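Long-range contacts in fructose-bisphosphate aldolase class I (Thermoproteus tenax, PDB 1W8S), which is a class I aldolase of the DeoC/LacD family, folded as a TIM barrel and found here as an assembly of five chains: residues 174-179 with 197-202; 111-116 with 141-146; 159-164 with 188-193. The protein carries 2 engineered substitutions. One frame throughout, in Å; residues are numbered along the deposited sequence.

Interaction 1 (174-179 with 197-202); sequences DAMKIK and VPVLMS. With FBP (1,6-di-O-phosphono-beta-D-fructofuranose), chain O.
K177 and S202, on adjacent strands, grip the same oxygen of the bound 1,6-di-O-phosphono-beta-D-fructofuranose (FBP): its O2 accepts a hydrogen bond from K177 NZ at 2.6 Å and shares another with S202 OG at 2.7 Å. The strands, 175-179 and 199-202, are parallel neighbours in the TIM barrel, joined by a beta-alpha-beta crossover through helix 184-193. K177, L200 and S202 face the ligand side of the sheet. The K177 chain starts with CG anti to the backbone N (chi1 171°) and bends at chi3, while its CG lies 3.9 Å from S202 CB. K179 reaches the far end of FBP, its NZ donating to phosphate oxygen O6P at 2.8 Å while also forming a salt bridge with E155.

Backbone bonds run in the parallel pattern, M176 and I178 each using both N and O: M176 N to P198 O, L200 N to M176 O, I178 N to L200 O and S202 N to I178 O. The last is nearly straight at hydrogen (171°), although its donor is tilted from the carbonyl plane; it ties the ligand-binding serine directly to the neighbouring strand.

On the other face, M176, I178 and V199 turn outward, and helix 158-171 covers the first two. M176 CG sits between the backbone N and carbonyl carbon (chi1 71°), 3.9 Å from V199 CG2; the chain then bends, and methyl CE meets V197 CG1 at 3.6 Å, the two side chains crossing at about a right angle. I178 CD1 lies 3.8 Å from V199 CG1. Just before strand 175-179, D174 OD2 accepts from L141 N and OD1 forms a salt bridge with K67 of a second subunit, while D174 O lies 3.4 Å from P198 CD.

Interaction 2 (111-116 with 141-146); sequences YTIYPG and LVVESF. Engineered in segment 141-146: E144 (natural residue Trp), F146 (natural residue Tyr).
I113 and V143 form the tight side of this contact, with I113 CD1 lying 3.7 Å from V143 CG1 and equally near S145 OG, a hydroxyl that is itself hydrogen-bonded to A164 O of helix 158-171. I113 CG1 is wedged between its own backbone N and carbonyl carbon (chi1 59°), which brings CG1 to 3.8 Å from that valine methyl. Helices 120-137 and 158-171 back this outer face of the TIM barrel, touching I113 at L127 and I167. The strands, 108-113 and 141-145, run parallel and are linked by a beta-alpha-beta crossover through helix 120-137.

Four backbone bonds join them: Y111 N to V142 O, E144 N to Y111 O, I113 N to E144 O and F146 N to I113 O. The donor of the second stands above the carbonyl plane of Y111. Beyond the last strand pair, F146 O approaches the edge of the Y114 ring in its plane, 3.2 Å from CD1.

Every touching residue is buried, so the contact has no solvent side, but some of its packing is sparser. T112 CG2 meets the F146 ring obliquely, 4.0 Å from CD2, and F146 itself touches FBP. At the N-terminal end of strand 141-145, Y111 CB and L141 CD1 are 4.4 Å apart.

Both E144 and F146 are engineered. The backbone bonds alone set the strand register, while the bond from T112 OG1 to OE2 of the engineered E144 remains doubtful, because the position of that carboxylate oxygen is less certain.

Interaction 3 (159-164 with 188-193); sequences EIVAYA and SWAVKV
W189 meets A162 obliquely, the alanine methyl CB lying 3.6 Å from CD1 on the five-membered ring of the indole and 3.9 Å from NE1. One face of the indole is occupied from within its own helix: V193 CG1, one turn further on, stands 3.6 Å above the plane, over the ring centre. A chi1 of 175° sets W189 CG anti to the backbone N; the CD1-NE1 side of the ring meets A162. V193 uses its second methyl across the contact. CG2, set between the valine's own N and carbonyl carbon, comes to 3.6 Å from the backbone carbonyl oxygen of A162.

The closest backbone approach is between two alanines, the CA atoms of A162 and A190 being only 4.0 Å apart. With no side-chain atom beyond CB at either position, the helix segments come to 8.2 Å between axes and run nearly parallel, at 20°. They belong to successive helices, 158-171 and 184-193, in the outer layer of the TIM barrel, following strands 141-145 and 175-179 respectively. The junction is entirely one of van der Waals packing, and it is small, burying 168 Å² in all.

Toward the sheet, the methyl of A190 also packs on V161, CB to CG1 at 3.9 Å, and I178 of strand 175-179 lies beneath both residues. The second subunit covers the same groove from outside: its P31 packs on A162 and V193, and its M35 on W189. On the side of helix 158-171 turned away from helix 184-193, Y163 OH is hydrogen-bonded to I27 O and T84 N of that neighbouring subunit.

How the interactions relate
Interactions 1 and 2 lie in the barrel sheet; interaction 3 lies in the helical layer outside it. The first two are joined edge to edge, strand 175-179 pairing with strand 141-145: D174 N lies 2.8 Å from L141 O and K177 O 3.0 Å from S145 N, both probable hydrogen bonds. K177, K179 and S202 of interaction 1 and F146 of interaction 2 all belong to the FBP pocket; K179 CG packs 3.7 Å from F146 CE1. Interaction 3, with the V161 side chain about 11 Å from FBP, rests on interaction 1 through I178 CD1 and V161 CG1, and joins interaction 2 where S145 OG bonds to A164 O. Interactions 1 and 3 touch the second subunit.

Interaction 1 (174-179 with 197-202)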
# COMPACT_ATOMS: atom_id res chain seq x y z
N ASP E 174 26.25 -3.23 -6.78
CA ASP E 174 27.42 -3.86 -7.37
C ASP E 174 28.32 -2.79 -8.04
O ASP E 174 29.50 -3.01 -8.19
CB ASP E 174 27.01 -4.92 -8.39
CG ASP E 174 26.12 -5.98 -7.79
OD1 ASP E 174 26.46 -6.46 -6.66
OD2 ASP E 174 25.06 -6.37 -8.34
N ALA E 175 27.72 -1.70 -8.47
CA ALA E 175 28.39 -0.47 -8.87
C ALA E 175 27.47 0.67 -8.48
O ALA E 175 26.26 0.46 -8.24
CB ALA E 175 28.63 -0.46 -10.38
N MET E 176 27.97 1.90 -8.50
CA MET E 176 27.12 3.02 -8.15
C MET E 176 27.42 4.26 -8.98
O MET E 176 28.53 4.41 -9.52
CB MET E 176 27.24 3.35 -6.65
CG MET E 176 28.58 3.98 -6.24
SD MET E 176 28.68 4.31 -4.44
CE MET E 176 28.99 2.65 -3.88
N LYS E 177 26.44 5.15 -9.03
CA LYS E 177 26.55 6.44 -9.68
C LYS E 177 26.21 7.49 -8.65
O LYS E 177 25.19 7.39 -7.98
CB LYS E 177 25.57 6.51 -10.84
CG LYS E 177 25.43 7.88 -11.47
CD LYS E 177 24.78 7.82 -12.89
CE LYS E 177 23.33 7.34 -12.88
NZ LYS E 177 22.53 7.77 -14.07
N ILE E 178 27.08 8.47 -8.48
CA ILE E 178 26.88 9.55 -7.51
C ILE E 178 27.36 10.87 -8.12
O ILE E 178 28.09 10.86 -9.10
CB ILE E 178 27.62 9.28 -6.18
CG1 ILE E 178 29.14 9.26 -6.38
CG2 ILE E 178 27.12 7.99 -5.52
CD1 ILE E 178 29.91 9.05 -5.13
N LYS E 179 26.96 11.98 -7.51
CA LYS E 179 27.34 13.32 -7.96
C LYS E 179 28.75 13.67 -7.50
O LYS E 179 29.21 13.25 -6.45
CB LYS E 179 26.33 14.37 -7.41
CG LYS E 179 24.92 14.18 -8.03
CD LYS E 179 23.96 15.36 -7.81
CE LYS E 179 22.77 15.25 -8.78
NZ LYS E 179 21.75 16.35 -8.67
N VAL E 197 32.98 -1.38 -3.99
CA VAL E 197 31.98 -1.08 -5.04
C VAL E 197 32.49 0.12 -5.87
O VAL E 197 32.75 1.22 -5.32
CB VAL E 197 30.58 -0.84 -4.46
CG1 VAL E 197 29.59 -0.47 -5.54
CG2 VAL E 197 30.09 -2.08 -3.68
N PRO E 198 32.65 -0.06 -7.18
CA PRO E 198 33.14 1.03 -8.03
C PRO E 198 32.17 2.19 -8.17
O PRO E 198 30.94 1.99 -8.18
CB PRO E 198 33.40 0.37 -9.38
CG PRO E 198 32.47 -0.86 -9.37
CD PRO E 198 32.45 -1.31 -7.94
N VAL E 199 32.74 3.38 -8.34
CA VAL E 199 32.02 4.64 -8.37
C VAL E 199 32.13 5.27 -9.75
O VAL E 199 33.23 5.39 -10.29
CB VAL E 199 32.60 5.66 -7.34
CG1 VAL E 199 32.02 7.07 -7.55
CG2 VAL E 199 32.30 5.22 -5.93
N LEU E 200 30.98 5.65 -10.28
CA LEU E 200 30.81 6.40 -11.50
C LEU E 200 30.29 7.77 -11.18
O LEU E 200 29.33 7.93 -10.42
CB LEU E 200 29.80 5.69 -12.40
CG LEU E 200 30.19 4.34 -12.99
CD1 LEU E 200 29.00 3.71 -13.69
CD2 LEU E 200 31.39 4.48 -13.95
N MET E 201 30.92 8.78 -11.74
CA MET E 201 30.50 10.16 -11.55
C MET E 201 29.37 10.44 -12.53
O MET E 201 29.49 10.17 -13.72
CB MET E 201 31.67 11.11 -11.85
CG MET E 201 31.30 12.61 -11.96
SD MET E 201 31.76 13.33 -13.58
CE MET E 201 31.39 15.04 -13.28
N SER E 202 28.27 10.98 -12.02
CA SER E 202 27.18 11.48 -12.85
C SER E 202 27.63 12.79 -13.49
O SER E 202 28.07 13.69 -12.80
CB SER E 202 25.97 11.75 -11.95
OG SER E 202 24.81 11.85 -12.74
P1 FBP O . 24.04 13.64 -17.07
O1P FBP O . 23.33 14.32 -18.17
O2P FBP O . 25.57 13.44 -17.28
O3P FBP O . 23.88 14.33 -15.71
O1 FBP O . 23.40 12.18 -16.96
C1 FBP O . 23.76 11.30 -15.92
C2 FBP O . 22.57 11.12 -14.98
O2 FBP O . 22.94 10.28 -13.86
C3 FBP O . 21.32 10.54 -15.65
O3 FBP O . 21.35 9.13 -15.85
C4 FBP O . 20.23 10.99 -14.68
O4 FBP O . 18.92 11.06 -15.22
C5 FBP O . 20.72 12.39 -14.32
O5 FBP O . 22.15 12.37 -14.42
C6 FBP O . 20.26 12.76 -12.91
O6 FBP O . 20.81 14.02 -12.57
P2 FBP O . 19.87 15.25 -12.11
O4P FBP O . 20.49 16.51 -12.68
O5P FBP O . 18.43 15.00 -12.57
O6P FBP O . 19.95 15.45 -10.59

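Interaction 2 (111-116 with 141-146)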
# COMPACT_ATOMS: atom_id res chain seq x y z
N TYR E 111 18.98 1.51 -10.82
CA TYR E 111 17.87 1.93 -9.97
C TYR E 111 18.26 3.17 -9.16
O TYR E 111 19.27 3.18 -8.45
CB TYR E 111 17.41 0.80 -9.03
CG TYR E 111 16.10 1.07 -8.31
CD1 TYR E 111 14.90 0.76 -8.90
CD2 TYR E 111 16.07 1.62 -7.00
CE1 TYR E 111 13.68 0.97 -8.23
CE2 TYR E 111 14.89 1.86 -6.35
CZ TYR E 111 13.69 1.55 -6.97
OH TYR E 111 12.52 1.78 -6.29
N THR E 112 17.46 4.22 -9.30
CA THR E 112 17.67 5.46 -8.54
C THR E 112 17.06 5.42 -7.16
O THR E 112 15.91 4.98 -6.97
CB THR E 112 17.11 6.65 -9.34
OG1 THR E 112 17.86 6.78 -10.55
CG2 THR E 112 17.37 7.95 -8.61
N ILE E 113 17.84 5.88 -6.17
CA ILE E 113 17.30 6.10 -4.84
C ILE E 113 17.54 7.55 -4.45
O ILE E 113 18.51 8.17 -4.91
CB ILE E 113 17.90 5.16 -3.80
CG1 ILE E 113 19.44 5.30 -3.72
CG2 ILE E 113 17.51 3.72 -4.09
CD1 ILE E 113 20.07 4.57 -2.56
N TYR E 114 16.61 8.09 -3.65
CA TYR E 114 16.71 9.45 -3.10
C TYR E 114 16.70 9.40 -1.56
O TYR E 114 15.69 9.67 -0.92
CB TYR E 114 15.57 10.35 -3.58
CG TYR E 114 15.42 10.43 -5.07
CD1 TYR E 114 16.41 10.93 -5.87
CD2 TYR E 114 14.24 9.99 -5.70
CE1 TYR E 114 16.25 11.00 -7.27
CE2 TYR E 114 14.09 10.04 -7.10
CZ TYR E 114 15.09 10.54 -7.86
OH TYR E 114 14.93 10.62 -9.22
N PRO E 115 17.83 9.05 -0.98
CA PRO E 115 17.98 9.10 0.47
C PRO E 115 17.58 10.44 1.02
O PRO E 115 17.86 11.48 0.41
CB PRO E 115 19.46 8.81 0.69
CG PRO E 115 19.87 8.05 -0.48
CD PRO E 115 19.04 8.56 -1.63
N GLY E 116 16.90 10.42 2.15
CA GLY E 116 16.35 11.61 2.78
C GLY E 116 14.90 11.90 2.40
O GLY E 116 14.19 12.55 3.16
N LEU E 141 23.73 -4.85 -10.34
CA LEU E 141 22.90 -3.73 -9.96
C LEU E 141 23.72 -2.48 -9.78
O LEU E 141 24.65 -2.47 -8.97
CB LEU E 141 22.20 -4.07 -8.65
CG LEU E 141 21.38 -2.98 -7.98
CD1 LEU E 141 20.22 -2.60 -8.86
CD2 LEU E 141 20.95 -3.49 -6.59
N VAL E 142 23.37 -1.44 -10.54
CA VAL E 142 23.96 -0.11 -10.39
C VAL E 142 22.96 0.73 -9.64
O VAL E 142 21.83 0.94 -10.14
CB VAL E 142 24.28 0.55 -11.76
CG1 VAL E 142 25.07 1.90 -11.53
CG2 VAL E 142 25.01 -0.39 -12.66
N VAL E 143 23.32 1.18 -8.44
CA VAL E 143 22.46 2.04 -7.67
C VAL E 143 22.93 3.46 -7.93
O VAL E 143 24.11 3.79 -7.72
CB VAL E 143 22.53 1.75 -6.18
CG1 VAL E 143 21.76 2.83 -5.34
CG2 VAL E 143 22.06 0.31 -5.89
N GLU E 144 21.99 4.27 -8.36
CA GLU E 144 22.16 5.70 -8.63
C GLU E 144 21.66 6.39 -7.37
O GLU E 144 20.48 6.43 -7.11
CB GLU E 144 21.37 6.05 -9.91
CG GLU E 144 21.48 4.89 -10.93
CD GLU E 144 20.65 5.02 -12.21
OE1 GLU E 144 21.22 4.82 -13.35
OE2 GLU E 144 19.41 5.22 -12.08
N SER E 145 22.60 6.86 -6.55
CA SER E 145 22.30 7.32 -5.20
C SER E 145 22.40 8.83 -5.15
O SER E 145 23.53 9.39 -5.17
CB SER E 145 23.29 6.70 -4.23
OG SER E 145 22.91 6.92 -2.87
N PHE E 146 21.24 9.47 -5.07
CA PHE E 146 21.10 10.94 -5.16
C PHE E 146 20.23 11.43 -4.03
O PHE E 146 19.02 11.61 -4.20
CB PHE E 146 20.42 11.35 -6.46
CG PHE E 146 21.18 11.00 -7.71
CD1 PHE E 146 22.53 11.29 -7.84
CD2 PHE E 146 20.53 10.37 -8.77
CE1 PHE E 146 23.22 10.99 -9.00
CE2 PHE E 146 21.21 10.04 -9.92
CZ PHE E 146 22.58 10.36 -10.04

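Interaction 3 (159-164 with 188-193)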
# COMPACT_ATOMS: atom_id res chain seq x y z
N GLU E 159 29.80 15.75 2.49
CA GLU E 159 29.19 14.78 3.40
C GLU E 159 27.92 14.14 2.82
O GLU E 159 27.59 13.01 3.15
CB GLU E 159 28.91 15.46 4.74
CG GLU E 159 27.72 16.41 4.76
CD GLU E 159 28.01 17.85 4.34
OE1 GLU E 159 29.15 18.20 3.91
OE2 GLU E 159 27.04 18.64 4.46
N ILE E 160 27.24 14.85 1.91
CA ILE E 160 26.06 14.29 1.25
C ILE E 160 26.50 13.28 0.21
O ILE E 160 25.94 12.18 0.10
CB ILE E 160 25.18 15.43 0.62
CG1 ILE E 160 24.66 16.38 1.69
CG2 ILE E 160 24.05 14.87 -0.19
CD1 ILE E 160 23.77 15.75 2.69
N VAL E 161 27.54 13.61 -0.55
CA VAL E 161 28.00 12.66 -1.57
C VAL E 161 28.62 11.40 -0.93
O VAL E 161 28.39 10.29 -1.39
CB VAL E 161 28.98 13.34 -2.56
CG1 VAL E 161 29.66 12.36 -3.47
CG2 VAL E 161 28.25 14.44 -3.37
N ALA E 162 29.46 11.57 0.08
CA ALA E 162 29.96 10.41 0.82
C ALA E 162 28.80 9.56 1.41
O ALA E 162 28.85 8.32 1.36
CB ALA E 162 30.93 10.84 1.89
N TYR E 163 27.75 10.20 1.92
CA TYR E 163 26.58 9.47 2.45
C TYR E 163 25.94 8.69 1.30
O TYR E 163 25.64 7.49 1.42
CB TYR E 163 25.59 10.41 3.14
CG TYR E 163 24.75 9.83 4.29
CD1 TYR E 163 24.18 10.69 5.25
CD2 TYR E 163 24.51 8.46 4.43
CE1 TYR E 163 23.40 10.18 6.31
CE2 TYR E 163 23.74 7.94 5.49
CZ TYR E 163 23.18 8.80 6.42
OH TYR E 163 22.40 8.28 7.45
N ALA E 164 25.81 9.33 0.15
CA ALA E 164 25.18 8.71 -0.99
C ALA E 164 25.92 7.42 -1.34
O ALA E 164 25.33 6.38 -1.59
CB ALA E 164 25.20 9.65 -2.16
N SER E 188 37.42 11.75 -3.11
CA SER E 188 38.17 10.53 -2.74
C SER E 188 37.65 9.91 -1.43
O SER E 188 37.78 8.71 -1.25
CB SER E 188 39.67 10.82 -2.62
OG SER E 188 39.87 11.70 -1.56
N TRP E 189 37.11 10.72 -0.51
CA TRP E 189 36.48 10.18 0.71
C TRP E 189 35.21 9.38 0.35
O TRP E 189 34.94 8.32 0.91
CB TRP E 189 36.14 11.31 1.70
CG TRP E 189 35.38 10.86 2.95
CD1 TRP E 189 34.15 11.30 3.38
CD2 TRP E 189 35.83 9.94 3.94
NE1 TRP E 189 33.79 10.66 4.54
CE2 TRP E 189 34.82 9.83 4.92
CE3 TRP E 189 37.00 9.18 4.11
CZ2 TRP E 189 34.93 9.00 6.03
CZ3 TRP E 189 37.11 8.36 5.23
CH2 TRP E 189 36.09 8.27 6.17
N ALA E 190 34.41 9.90 -0.58
CA ALA E 190 33.25 9.16 -1.08
C ALA E 190 33.63 7.83 -1.71
O ALA E 190 33.03 6.79 -1.43
CB ALA E 190 32.51 10.02 -2.10
N VAL E 191 34.65 7.85 -2.56
CA VAL E 191 35.19 6.66 -3.18
C VAL E 191 35.70 5.70 -2.12
O VAL E 191 35.51 4.49 -2.24
CB VAL E 191 36.32 7.04 -4.17
CG1 VAL E 191 37.07 5.80 -4.70
CG2 VAL E 191 35.75 7.87 -5.32
N LYS E 192 36.37 6.23 -1.09
CA LYS E 192 36.90 5.36 -0.05
C LYS E 192 35.79 4.62 0.69
O LYS E 192 35.87 3.41 0.90
CB LYS E 192 37.77 6.11 0.96
CG LYS E 192 38.34 5.20 2.07
CD LYS E 192 39.22 5.96 3.06
CE LYS E 192 39.71 5.06 4.22
NZ LYS E 192 41.01 5.57 4.74
N VAL E 193 34.73 5.33 1.06
CA VAL E 193 33.70 4.73 1.88
C VAL E 193 32.82 3.75 1.07
O VAL E 193 32.11 2.94 1.66
CB VAL E 193 32.80 5.79 2.59
CG1 VAL E 193 33.62 6.69 3.47
CG2 VAL E 193 32.00 6.59 1.57